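Local structure of DNA polymerase (Bacillus phage phi29, 2PY5) at residues T16-V19 against E20-R23; A447-D450 against R451-Y454; S487-K490 against R491-Y494; A531-T534 against D535-K539; F543-K547 against V548-R552. The protein replicates the phage genome by protein-primed, highly processive strand-displacement DNA synthesis, and proofreads it with a 3'-5' exonuclease activity. The protein carries 2 engineered substitutions. All blocks are in the same frame, centred on the assembly; numbering follows the deposited sequence. Where two conformers were deposited one is given.

Contact 1: T16-V19 against E20-R23; sequences TTKV and EDCR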
# COMPACT_ATOMS: atom_id res chain seq x y z
N THR F 16 -21.08 -13.60 11.75
CA THR F 16 -20.99 -15.04 11.78
C THR F 16 -20.16 -15.53 10.60
O THR F 16 -19.97 -14.81 9.61
CB THR F 16 -22.37 -15.68 11.78
OG1 THR F 16 -23.05 -15.38 10.57
CG2 THR F 16 -23.18 -15.19 12.96
N THR F 17 -19.67 -16.77 10.70
CA THR F 17 -18.61 -17.24 9.81
C THR F 17 -19.00 -18.51 9.07
O THR F 17 -18.14 -19.25 8.62
CB THR F 17 -17.30 -17.42 10.60
OG1 THR F 17 -17.43 -18.52 11.52
CG2 THR F 17 -16.97 -16.13 11.37
N LYS F 18 -20.30 -18.71 8.90
CA LYS F 18 -20.84 -19.86 8.18
C LYS F 18 -21.34 -19.41 6.81
O LYS F 18 -22.16 -18.50 6.73
CB LYS F 18 -22.01 -20.45 8.94
CG LYS F 18 -21.70 -20.89 10.36
CD LYS F 18 -23.01 -21.15 11.09
CE LYS F 18 -22.79 -21.80 12.44
NZ LYS F 18 -24.10 -22.19 13.06
N VAL F 19 -20.85 -20.04 5.74
CA VAL F 19 -21.30 -19.68 4.38
C VAL F 19 -22.83 -19.79 4.21
O VAL F 19 -23.43 -19.04 3.43
CB VAL F 19 -20.56 -20.48 3.29
CG1 VAL F 19 -19.08 -20.12 3.28
CG2 VAL F 19 -20.74 -21.97 3.47
N GLU F 20 -23.46 -20.70 4.97
CA GLU F 20 -24.92 -20.92 4.89
C GLU F 20 -25.68 -20.02 5.86
O GLU F 20 -26.91 -20.02 5.86
CB GLU F 20 -25.29 -22.38 5.18
CG GLU F 20 -24.14 -23.34 5.19
CD GLU F 20 -23.33 -23.27 6.47
OE1 GLU F 20 -22.15 -22.91 6.40
OE2 GLU F 20 -23.90 -23.55 7.55
N ASP F 21 -24.97 -19.24 6.67
CA ASP F 21 -25.63 -18.42 7.68
C ASP F 21 -24.74 -17.26 8.10
O ASP F 21 -24.14 -17.25 9.18
CB ASP F 21 -26.00 -19.28 8.89
CG ASP F 21 -26.81 -18.54 9.91
OD1 ASP F 21 -27.00 -19.10 11.01
OD2 ASP F 21 -27.26 -17.41 9.63
N CYS F 22 -24.65 -16.30 7.19
CA CYS F 22 -23.75 -15.17 7.30
C CYS F 22 -24.53 -13.92 7.63
O CYS F 22 -25.36 -13.46 6.83
CB CYS F 22 -23.00 -15.01 5.99
SG CYS F 22 -21.91 -13.62 5.90
N ARG F 23 -24.26 -13.37 8.81
CA ARG F 23 -24.99 -12.20 9.29
C ARG F 23 -24.22 -11.47 10.37
O ARG F 23 -23.35 -12.02 11.02
CB ARG F 23 -26.36 -12.63 9.82
CG ARG F 23 -26.30 -13.68 10.86
CD ARG F 23 -27.68 -14.23 11.26
NE ARG F 23 -27.48 -15.56 11.81
CZ ARG F 23 -27.00 -15.85 13.02
NH1 ARG F 23 -26.72 -14.91 13.90
NH2 ARG F 23 -26.79 -17.10 13.34
O HOH W 1 -26.83 -21.44 11.92
O HOH W 2 -25.70 -16.70 4.49
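Thr16 and Arg23 close the neck of a short loop whose far end is a type I beta turn from Lys18 to Asp21: Thr16 N gives a nearly straight bond of 2.9 Å to Arg23 O, and Asp21 N reaches Lys18 O at 2.9 Å. Inside that neck sits the Thr16 hydroxyl. With chi1 at 64° it is tucked over its own backbone and faces the returning chain, where OG1 donates to Asp21 O at 2.6 Å, on a carbonyl lone pair, and accepts from Arg23 N at 2.9 Å. The methyl CG2, the other branch, lies over one face of the Arg23 guanidinium, offset toward its rim, 3.7 Å from NH1. Asp21 takes that guanidinium side-on, with Arg23 NE meeting OD2 at 2.9 Å and NH2 meeting OD1 at 3.1 Å. A water sits between Asp21 OD1 and Lys18 NZ; the lysine, extended alongside Asp21, makes its salt bridge to Glu151. This is the hairpin loop joining strands 8-15 and 24-31 of the exonuclease domain. Thr15, just before it, helps hold the frayed primer terminus, and Thr17 packs on a thymine base of the bound DNA. Val19 and Cys22 lean on the thumb hairpin strands 551-561 and 564-573. One buried hydroxyl thus ties two backbone groups together, while the paired charges of Asp21 and Arg23, with Lys18 near, probably stabilise one another and keep the guanidinium from rotating.

Contact 2: A447-D450 against R451-Y454; sequences ACYD and RIIY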
# COMPACT_ATOMS: atom_id res chain seq x y z
N ALA F 447 27.19 -3.07 -7.20
CA ALA F 447 28.50 -2.77 -6.61
C ALA F 447 28.98 -3.86 -5.67
O ALA F 447 30.19 -4.05 -5.48
CB ALA F 447 28.44 -1.44 -5.88
N CYS F 448 28.01 -4.55 -5.05
CA CYS F 448 28.26 -5.63 -4.11
C CYS F 448 27.94 -7.00 -4.71
O CYS F 448 27.55 -7.92 -3.99
CB CYS F 448 27.40 -5.42 -2.86
SG CYS F 448 27.71 -3.86 -1.99
N TYR F 449 28.09 -7.13 -6.03
CA TYR F 449 27.65 -8.33 -6.73
C TYR F 449 28.20 -9.63 -6.16
O TYR F 449 27.49 -10.64 -6.15
CB TYR F 449 28.00 -8.24 -8.23
CG TYR F 449 27.45 -9.39 -9.04
CD1 TYR F 449 26.11 -9.42 -9.40
CD2 TYR F 449 28.26 -10.44 -9.42
CE1 TYR F 449 25.58 -10.48 -10.14
CE2 TYR F 449 27.75 -11.51 -10.17
CZ TYR F 449 26.41 -11.51 -10.52
OH TYR F 449 25.89 -12.56 -11.25
N ASP F 450 29.44 -9.62 -5.68
CA ASP F 450 30.07 -10.83 -5.14
C ASP F 450 29.43 -11.37 -3.86
O ASP F 450 29.66 -12.51 -3.48
CB ASP F 450 31.59 -10.64 -4.95
CG ASP F 450 31.95 -9.46 -4.01
OD1 ASP F 450 33.16 -9.25 -3.79
OD2 ASP F 450 31.06 -8.75 -3.52
N ARG F 451 28.61 -10.53 -3.21
CA ARG F 451 27.99 -10.86 -1.93
C ARG F 451 26.47 -10.74 -1.94
O ARG F 451 25.83 -11.06 -0.96
CB ARG F 451 28.57 -9.95 -0.84
CG ARG F 451 30.06 -10.21 -0.56
CD ARG F 451 30.64 -9.14 0.36
NE ARG F 451 29.95 -9.11 1.66
CZ ARG F 451 30.22 -8.25 2.64
NH1 ARG F 451 31.16 -7.33 2.48
NH2 ARG F 451 29.53 -8.31 3.77
N ILE F 452 25.89 -10.29 -3.06
CA ILE F 452 24.46 -9.99 -3.09
C ILE F 452 23.60 -11.25 -3.05
O ILE F 452 23.76 -12.16 -3.87
CB ILE F 452 24.07 -9.10 -4.29
CG1 ILE F 452 22.65 -8.57 -4.15
CG2 ILE F 452 24.24 -9.86 -5.64
CD1 ILE F 452 22.44 -7.60 -2.98
N ILE F 453 22.69 -11.28 -2.08
CA ILE F 453 21.71 -12.35 -1.94
C ILE F 453 20.36 -11.95 -2.52
O ILE F 453 19.76 -12.69 -3.31
CB ILE F 453 21.47 -12.72 -0.45
CG1 ILE F 453 22.75 -13.14 0.25
CG2 ILE F 453 20.42 -13.86 -0.34
CD1 ILE F 453 22.62 -13.15 1.81
N TYR F 454 19.88 -10.77 -2.12
CA TYR F 454 18.47 -10.42 -2.26
C TYR F 454 18.29 -8.92 -2.20
O TYR F 454 18.97 -8.26 -1.42
CB TYR F 454 17.71 -11.08 -1.10
CG TYR F 454 16.23 -10.81 -1.01
CD1 TYR F 454 15.35 -11.35 -1.92
CD2 TYR F 454 15.71 -9.98 -0.02
CE1 TYR F 454 13.98 -11.10 -1.84
CE2 TYR F 454 14.35 -9.75 0.08
CZ TYR F 454 13.49 -10.30 -0.83
OH TYR F 454 12.12 -10.05 -0.76
O HOH W 3 26.31 -12.92 -4.92
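Ile452 carries CG1 anti to its backbone N (chi1 -169°), which leaves CG2 pointing back at Tyr449; Asp450, with chi1 at 58°, folds its carboxylate over its own backbone beside Arg451. The Ile452 methyl CG2 therefore lies 3.4 Å from Tyr449 O and meets the tyrosine ring obliquely, 4.2 Å from CD1. Asp450 and Arg451 run side by side, but no salt bridge forms between them: Asp450 OD2 rests against the aliphatic CG of Arg451 at 3.4 Å. Bent at chi3, the arginine instead takes its head to the backbone carbonyls of Thr463 and Glu466, so that head is held by the neighbouring strand and loop. The backbone holds the reversal: Arg451 N donates to Cys448 O at 2.9 Å. A water then bridges the carbonyls, giving one hydrogen to Tyr449 O at 2.8 Å and one to Ile452 O at 2.9 Å, which spans the point where the turn becomes strand. The buried Cys448 packs on Leu462 and Pro468, while Ile452 fits against Trp232 and Ile460. Further on, Ile453 and Tyr454 both face His461, a classic beta bulge. What results is the step from helix 427-447 into strand 452-456 of the polymerase palm, the strand that leads into the YCDTD motif, whose Asp456 binds the catalytic magnesium; the YCDTD sequence is this enzyme's form of the conserved DTD motif of family B polymerases.

Contact 3: S487-K490 against R491-Y494; sequences STFK and RAKY. With EDO (1,2-ethanediol), chain L.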
# COMPACT_ATOMS: atom_id res chain seq x y z
N SER F 487 20.74 -4.63 10.11
CA SER F 487 20.86 -5.83 10.92
C SER F 487 21.95 -6.73 10.39
O SER F 487 22.46 -6.54 9.28
CB SER F 487 19.55 -6.61 10.93
OG SER F 487 19.22 -7.01 9.63
N THR F 488 22.31 -7.69 11.24
CA THR F 488 23.24 -8.76 10.88
C THR F 488 22.64 -10.06 11.36
O THR F 488 22.09 -10.11 12.45
CB THR F 488 24.62 -8.55 11.52
OG1 THR F 488 25.10 -7.23 11.18
CG2 THR F 488 25.63 -9.62 11.08
N PHE F 489 22.71 -11.10 10.51
CA PHE F 489 22.15 -12.40 10.87
C PHE F 489 23.21 -13.50 10.96
O PHE F 489 24.28 -13.42 10.35
CB PHE F 489 20.98 -12.80 9.94
CG PHE F 489 21.32 -12.83 8.45
CD1 PHE F 489 21.94 -13.94 7.87
CD2 PHE F 489 20.93 -11.78 7.62
CE1 PHE F 489 22.19 -13.98 6.50
CE2 PHE F 489 21.18 -11.82 6.27
CZ PHE F 489 21.82 -12.95 5.72
N LYS F 490 22.90 -14.52 11.75
CA LYS F 490 23.75 -15.70 11.94
C LYS F 490 23.53 -16.73 10.84
O LYS F 490 24.46 -17.42 10.41
CB LYS F 490 23.49 -16.33 13.31
CG LYS F 490 24.18 -17.66 13.58
CD LYS F 490 25.71 -17.64 13.38
CE LYS F 490 26.39 -18.97 13.76
NZ LYS F 490 25.89 -20.16 13.01
N ARG F 491 22.28 -16.84 10.39
CA ARG F 491 21.95 -17.72 9.31
C ARG F 491 20.62 -17.28 8.72
O ARG F 491 19.90 -16.49 9.32
CB ARG F 491 21.87 -19.18 9.78
CG ARG F 491 20.84 -19.43 10.83
CD ARG F 491 20.59 -20.93 11.06
NE ARG F 491 19.54 -21.14 12.06
CZ ARG F 491 18.99 -22.32 12.35
NH1 ARG F 491 19.35 -23.42 11.71
NH2 ARG F 491 18.04 -22.39 13.26
N ALA F 492 20.33 -17.79 7.54
CA ALA F 492 19.14 -17.37 6.80
C ALA F 492 18.79 -18.43 5.77
O ALA F 492 19.57 -19.34 5.49
CB ALA F 492 19.37 -16.01 6.14
N LYS F 493 17.57 -18.35 5.25
CA LYS F 493 17.14 -19.16 4.14
C LYS F 493 16.12 -18.38 3.32
O LYS F 493 15.11 -17.89 3.84
CB LYS F 493 16.56 -20.50 4.60
CG LYS F 493 16.23 -21.44 3.41
CD LYS F 493 15.62 -22.75 3.86
CE LYS F 493 16.65 -23.79 4.28
NZ LYS F 493 16.01 -25.14 4.32
N TYR F 494 16.43 -18.22 2.03
CA TYR F 494 15.61 -17.48 1.08
C TYR F 494 15.05 -18.47 0.07
O TYR F 494 15.80 -19.18 -0.61
CB TYR F 494 16.44 -16.42 0.35
CG TYR F 494 17.00 -15.33 1.23
CD1 TYR F 494 18.12 -15.57 2.05
CD2 TYR F 494 16.43 -14.07 1.25
CE1 TYR F 494 18.64 -14.55 2.87
CE2 TYR F 494 16.95 -13.05 2.05
CZ TYR F 494 18.04 -13.31 2.86
OH TYR F 494 18.56 -12.32 3.66
C1 EDO L . 22.92 -22.09 13.70
O1 EDO L . 23.41 -20.84 13.25
C2 EDO L . 23.68 -23.21 12.99
O2 EDO L . 24.56 -23.86 13.91
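Phe489 and Ala492 make the main apolar contact: the alanine methyl CB sits over one face of the phenyl ring in a CH-pi interaction, 3.9 Å from the centroid and 29° off the ring normal, with CE1 as near as 3.5 Å. A chi1 of 57° swings the Phe489 ring across the chain that follows. Tyr494 comes from the opposite direction and brings OH obliquely to 3.7 Å from Phe489 CE2; that hydroxyl is itself hydrogen-bonded to His461 and Gln502. These contacts fill the inside of a right-angled corner, where strand 487-489 gives way to strand 491-494 at 90°, both pairing with strand 241-250 in the antiparallel sheet of the polymerase palm. Tyr494 stacks there on Tyr500, a residue probably involved in binding template-primer DNA. On the outer side of the bend the interactions are polar as well: Lys490 NZ donates to O1 of an ethanediol, probably from the crystallisation liquor, at 2.6 Å, its chain bent at chi2 and chi4 to get there. C1 of that molecule lies over one face of the Arg491 guanidinium, whose NE forms a salt bridge to Asp503.

Contact 4: A531-T534 against D535-K539; sequences AGMT and DKIKK. With nucleotides of chain B.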
# COMPACT_ATOMS: atom_id res chain seq x y z
N ALA F 531 5.34 -13.23 1.67
CA ALA F 531 4.22 -12.46 1.14
C ALA F 531 2.96 -13.30 1.19
O ALA F 531 2.96 -14.46 0.77
CB ALA F 531 4.51 -12.02 -0.29
N GLY F 532 1.90 -12.73 1.74
CA GLY F 532 0.61 -13.40 1.82
C GLY F 532 0.47 -14.30 3.03
O GLY F 532 -0.64 -14.75 3.33
N MET F 533 1.57 -14.58 3.72
CA MET F 533 1.52 -15.42 4.91
C MET F 533 0.96 -14.59 6.05
O MET F 533 1.43 -13.48 6.31
CB MET F 533 2.92 -15.96 5.25
CG MET F 533 2.93 -17.03 6.30
SD MET F 533 4.58 -17.65 6.66
CE MET F 533 4.82 -18.84 5.34
N THR F 534 -0.07 -15.10 6.72
CA THR F 534 -0.66 -14.40 7.86
C THR F 534 0.22 -14.60 9.08
O THR F 534 1.10 -15.46 9.07
CB THR F 534 -2.05 -14.93 8.20
OG1 THR F 534 -1.93 -16.27 8.71
CG2 THR F 534 -2.97 -14.92 6.97
N ASP F 535 -0.02 -13.83 10.13
CA ASP F 535 0.75 -13.96 11.37
C ASP F 535 0.56 -15.32 12.04
O ASP F 535 1.51 -15.88 12.58
CB ASP F 535 0.42 -12.83 12.36
CG ASP F 535 0.94 -11.48 11.91
OD1 ASP F 535 1.99 -11.43 11.23
OD2 ASP F 535 0.30 -10.46 12.25
N LYS F 536 -0.67 -15.85 12.01
CA LYS F 536 -0.92 -17.16 12.61
C LYS F 536 -0.10 -18.25 11.91
O LYS F 536 0.39 -19.18 12.56
CB LYS F 536 -2.42 -17.53 12.55
CG LYS F 536 -2.76 -18.75 13.40
CD LYS F 536 -4.22 -19.16 13.34
CE LYS F 536 -4.51 -20.21 14.41
NZ LYS F 536 -5.73 -21.03 14.13
N ILE F 537 0.03 -18.16 10.59
CA ILE F 537 0.83 -19.12 9.83
C ILE F 537 2.33 -18.92 10.14
O ILE F 537 3.06 -19.89 10.29
CB ILE F 537 0.57 -19.02 8.31
CG1 ILE F 537 -0.88 -19.41 8.00
CG2 ILE F 537 1.52 -19.93 7.55
CD1 ILE F 537 -1.29 -19.21 6.56
N LYS F 538 2.75 -17.67 10.26
CA LYS F 538 4.14 -17.35 10.65
C LYS F 538 4.57 -18.00 11.98
O LYS F 538 5.73 -18.42 12.13
CB LYS F 538 4.34 -15.83 10.70
CG LYS F 538 4.43 -15.18 9.33
CD LYS F 538 4.75 -13.68 9.41
CE LYS F 538 5.18 -13.15 8.04
NZ LYS F 538 5.44 -11.68 8.03
N LYS F 539 3.64 -18.12 12.93
CA LYS F 539 3.89 -18.84 14.18
C LYS F 539 4.29 -20.31 13.98
O LYS F 539 4.98 -20.89 14.81
CB LYS F 539 2.65 -18.77 15.09
CG LYS F 539 2.89 -19.38 16.46
CD LYS F 539 1.76 -19.17 17.44
CE LYS F 539 2.21 -19.60 18.83
NZ LYS F 539 1.09 -19.68 19.80
O5' DG B 1 5.84 -16.75 -3.68
C5' DG B 1 4.57 -17.32 -3.34
C4' DG B 1 3.42 -16.51 -3.89
O4' DG B 1 3.51 -15.15 -3.42
C3' DG B 1 3.39 -16.40 -5.42
O3' DG B 1 2.40 -17.27 -6.03
C2' DG B 1 3.17 -14.90 -5.70
C1' DG B 1 2.80 -14.34 -4.32
N9 DG B 1 3.15 -12.94 -4.05
C8 DG B 1 4.22 -12.21 -4.53
N7 DG B 1 4.26 -10.99 -4.09
C5 DG B 1 3.15 -10.90 -3.26
C6 DG B 1 2.66 -9.81 -2.49
O6 DG B 1 3.13 -8.67 -2.40
N1 DG B 1 1.50 -10.14 -1.79
C2 DG B 1 0.89 -11.37 -1.81
N2 DG B 1 -0.22 -11.51 -1.07
N3 DG B 1 1.33 -12.40 -2.53
C4 DG B 1 2.46 -12.09 -3.22
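Upstream of the turn in which Thr534 caps Ile537, the flat group is the guanine DG1 of chain B: the Ala531 methyl lies over one face of the base, CB 3.5 Å from C5, and on that same side Gly532 CA passes the rim, 3.6 Å from the exocyclic N2. Gly532 has a positive phi of 85°, a conformation that glycine adopts readily, and it turns the chain from the DNA toward a short helix. The motif is a helix N-cap at the start of the thumb of this family B polymerase. Thr534, with chi1 at 68°, turns OG1 to the first turn of the helix, where Ile537 N reaches it in a weak but fairly straight bond of 3.3 Å; Thr534 O accepts the stronger bond, from Lys538 N at 3.0 Å. The CG1 methylene of Ile537 lies against the cap, 3.4 Å from Thr534 OG1, which probably shelters the hydroxyl. Met533 crosses Ile537 obliquely. Its CG touches Ile537 CG2, tightly packed, and both side chains also bear on Phe572 in strand 564-573 of the long thumb hairpin, while Ile537 meets Met554 in strand 551-561. Lys538 stays extended along the loop, its NZ making a weak bond to Val528 O close to Lys529, which stabilises the primer terminus at the polymerisation site. At its base the lysine chain meets the thioether, with CG 3.6 Å from Met533 SD.

Contact 5: F543-K547 against V548-R552; sequences FENFK and VGFSR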
# COMPACT_ATOMS: atom_id res chain seq x y z
N PHE F 543 13.12 -22.93 11.15
CA PHE F 543 14.18 -23.19 10.17
C PHE F 543 14.07 -24.60 9.60
O PHE F 543 14.37 -24.81 8.43
CB PHE F 543 15.57 -22.96 10.76
CG PHE F 543 16.15 -21.62 10.42
CD1 PHE F 543 15.85 -20.50 11.18
CD2 PHE F 543 16.98 -21.46 9.31
CE1 PHE F 543 16.37 -19.25 10.86
CE2 PHE F 543 17.52 -20.22 8.99
CZ PHE F 543 17.21 -19.11 9.76
N GLU F 544 13.62 -25.54 10.41
CA GLU F 544 13.50 -26.93 9.97
C GLU F 544 12.39 -27.13 8.92
O GLU F 544 12.60 -27.87 7.95
CB GLU F 544 13.26 -27.86 11.17
N ASN F 545 11.23 -26.50 9.11
CA ASN F 545 10.09 -26.72 8.21
C ASN F 545 9.89 -25.69 7.10
O ASN F 545 8.99 -25.84 6.30
CB ASN F 545 8.78 -26.92 9.00
CG ASN F 545 8.25 -25.64 9.62
OD1 ASN F 545 8.63 -24.54 9.24
ND2 ASN F 545 7.33 -25.78 10.55
N PHE F 546 10.73 -24.66 7.07
CA PHE F 546 10.59 -23.59 6.08
C PHE F 546 11.21 -24.04 4.79
O PHE F 546 12.43 -23.99 4.63
CB PHE F 546 11.28 -22.33 6.58
CG PHE F 546 11.07 -21.12 5.71
CD1 PHE F 546 9.83 -20.53 5.58
CD2 PHE F 546 12.15 -20.52 5.07
CE1 PHE F 546 9.67 -19.38 4.81
CE2 PHE F 546 11.98 -19.40 4.31
CZ PHE F 546 10.76 -18.83 4.18
N LYS F 547 10.36 -24.52 3.89
CA LYS F 547 10.78 -24.96 2.58
C LYS F 547 9.64 -24.87 1.60
O LYS F 547 8.47 -24.75 1.98
CB LYS F 547 11.30 -26.40 2.65
CG LYS F 547 10.31 -27.43 3.15
CD LYS F 547 11.08 -28.65 3.70
CE LYS F 547 10.33 -29.95 3.50
NZ LYS F 547 11.19 -31.12 3.88
N VAL F 548 9.97 -24.90 0.31
CA VAL F 548 8.97 -24.95 -0.72
C VAL F 548 8.12 -26.19 -0.44
O VAL F 548 8.67 -27.27 -0.17
CB VAL F 548 9.62 -25.01 -2.12
CG1 VAL F 548 8.57 -25.18 -3.20
CG2 VAL F 548 10.46 -23.76 -2.38
N GLY F 549 6.81 -25.99 -0.40
CA GLY F 549 5.84 -27.06 -0.11
C GLY F 549 5.20 -26.91 1.27
O GLY F 549 4.18 -27.54 1.55
N PHE F 550 5.81 -26.09 2.13
CA PHE F 550 5.21 -25.76 3.42
C PHE F 550 3.78 -25.29 3.18
O PHE F 550 3.56 -24.39 2.36
CB PHE F 550 6.03 -24.65 4.11
CG PHE F 550 5.41 -24.11 5.39
CD1 PHE F 550 5.87 -24.54 6.63
CD2 PHE F 550 4.39 -23.16 5.34
CE1 PHE F 550 5.30 -24.03 7.80
CE2 PHE F 550 3.82 -22.66 6.50
CZ PHE F 550 4.28 -23.10 7.74
N SER F 551 2.82 -25.89 3.88
CA SER F 551 1.40 -25.59 3.66
C SER F 551 0.59 -25.60 4.96
O SER F 551 0.81 -26.46 5.81
CB SER F 551 0.80 -26.60 2.67
OG SER F 551 -0.53 -26.27 2.33
N ARG F 552 -0.34 -24.66 5.08
CA ARG F 552 -1.27 -24.61 6.20
C ARG F 552 -2.63 -24.14 5.69
O ARG F 552 -2.71 -23.21 4.90
CB ARG F 552 -0.78 -23.66 7.30
CG ARG F 552 0.51 -24.08 8.01
CD ARG F 552 0.32 -25.35 8.84
NE ARG F 552 1.50 -25.65 9.64
CZ ARG F 552 2.59 -26.27 9.20
NH1 ARG F 552 2.69 -26.67 7.94
NH2 ARG F 552 3.61 -26.49 10.03
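Lys547 O takes Phe550 N at 3.0 Å, N-H...O angle 162°, the bond that closes a type II beta turn from Lys547 to Phe550. Gly549, third in the turn, has the positive phi expected there. Phe550 then carries CG anti to its backbone N (chi1 173°), which turns the ring back toward Asn545. Asn545 meets it at the edge: its backbone O lies near the ring plane, 3.4 Å from CD1, and its ND2 is at the edge in that plane too. The side-chain OD1 is 3.7 Å from Phe550 CE1, and the amide and ring planes are 62° apart. That amide is fixed by backbone groups, OD1 accepting from Thr542 N and ND2 donating to Glu540 O, so its orientation is settled by the chain before the turn. NH1 of Arg552 lies above one face of the Phe550 ring, 3.7 Å from the plane and offset toward the rim. The chain, bent at chi2, folds back so that this same NH1 donates to Ser551 O at 2.8 Å, with the oxygen in the guanidinium plane but the nitrogen above the carbonyl plane; NE makes a salt bridge to Glu540. Arg552 NH2 passes Asn545 ND2 at 3.8 Å without bonding, the side chains crossing at about a right angle and the planes nearly perpendicular. All this lies where the loop after helix 535-538 enters the thumb hairpin: Gly549 and Phe550 pair with Ile574, Arg552 with Phe572 in strand 564-573, and Phe546 packs back onto strand 499-509.

Overall arrangement
Contacts 2 to 5 form a chain of touching neighbours across the palm and thumb, while contact 1 stands apart in the exonuclease region, its nearest atoms about 12 Å from contact 4. Contacts 2 and 3 share the palm sheet, where Ile453 CG2 meets Tyr494 CE1 at 3.7 Å. Contact 3 reaches contact 5 through Lys493 CD, which lies 3.5 Å from Phe546 O. Contacts 4 and 5 meet at the thumb, Ile537 CG2 lying 3.7 Å from Phe550 CE2. Ile452 lies about 10 Å from the metal-binding Asp456 between side chains, and contacts 1 and 4 both meet bound single-stranded DNA.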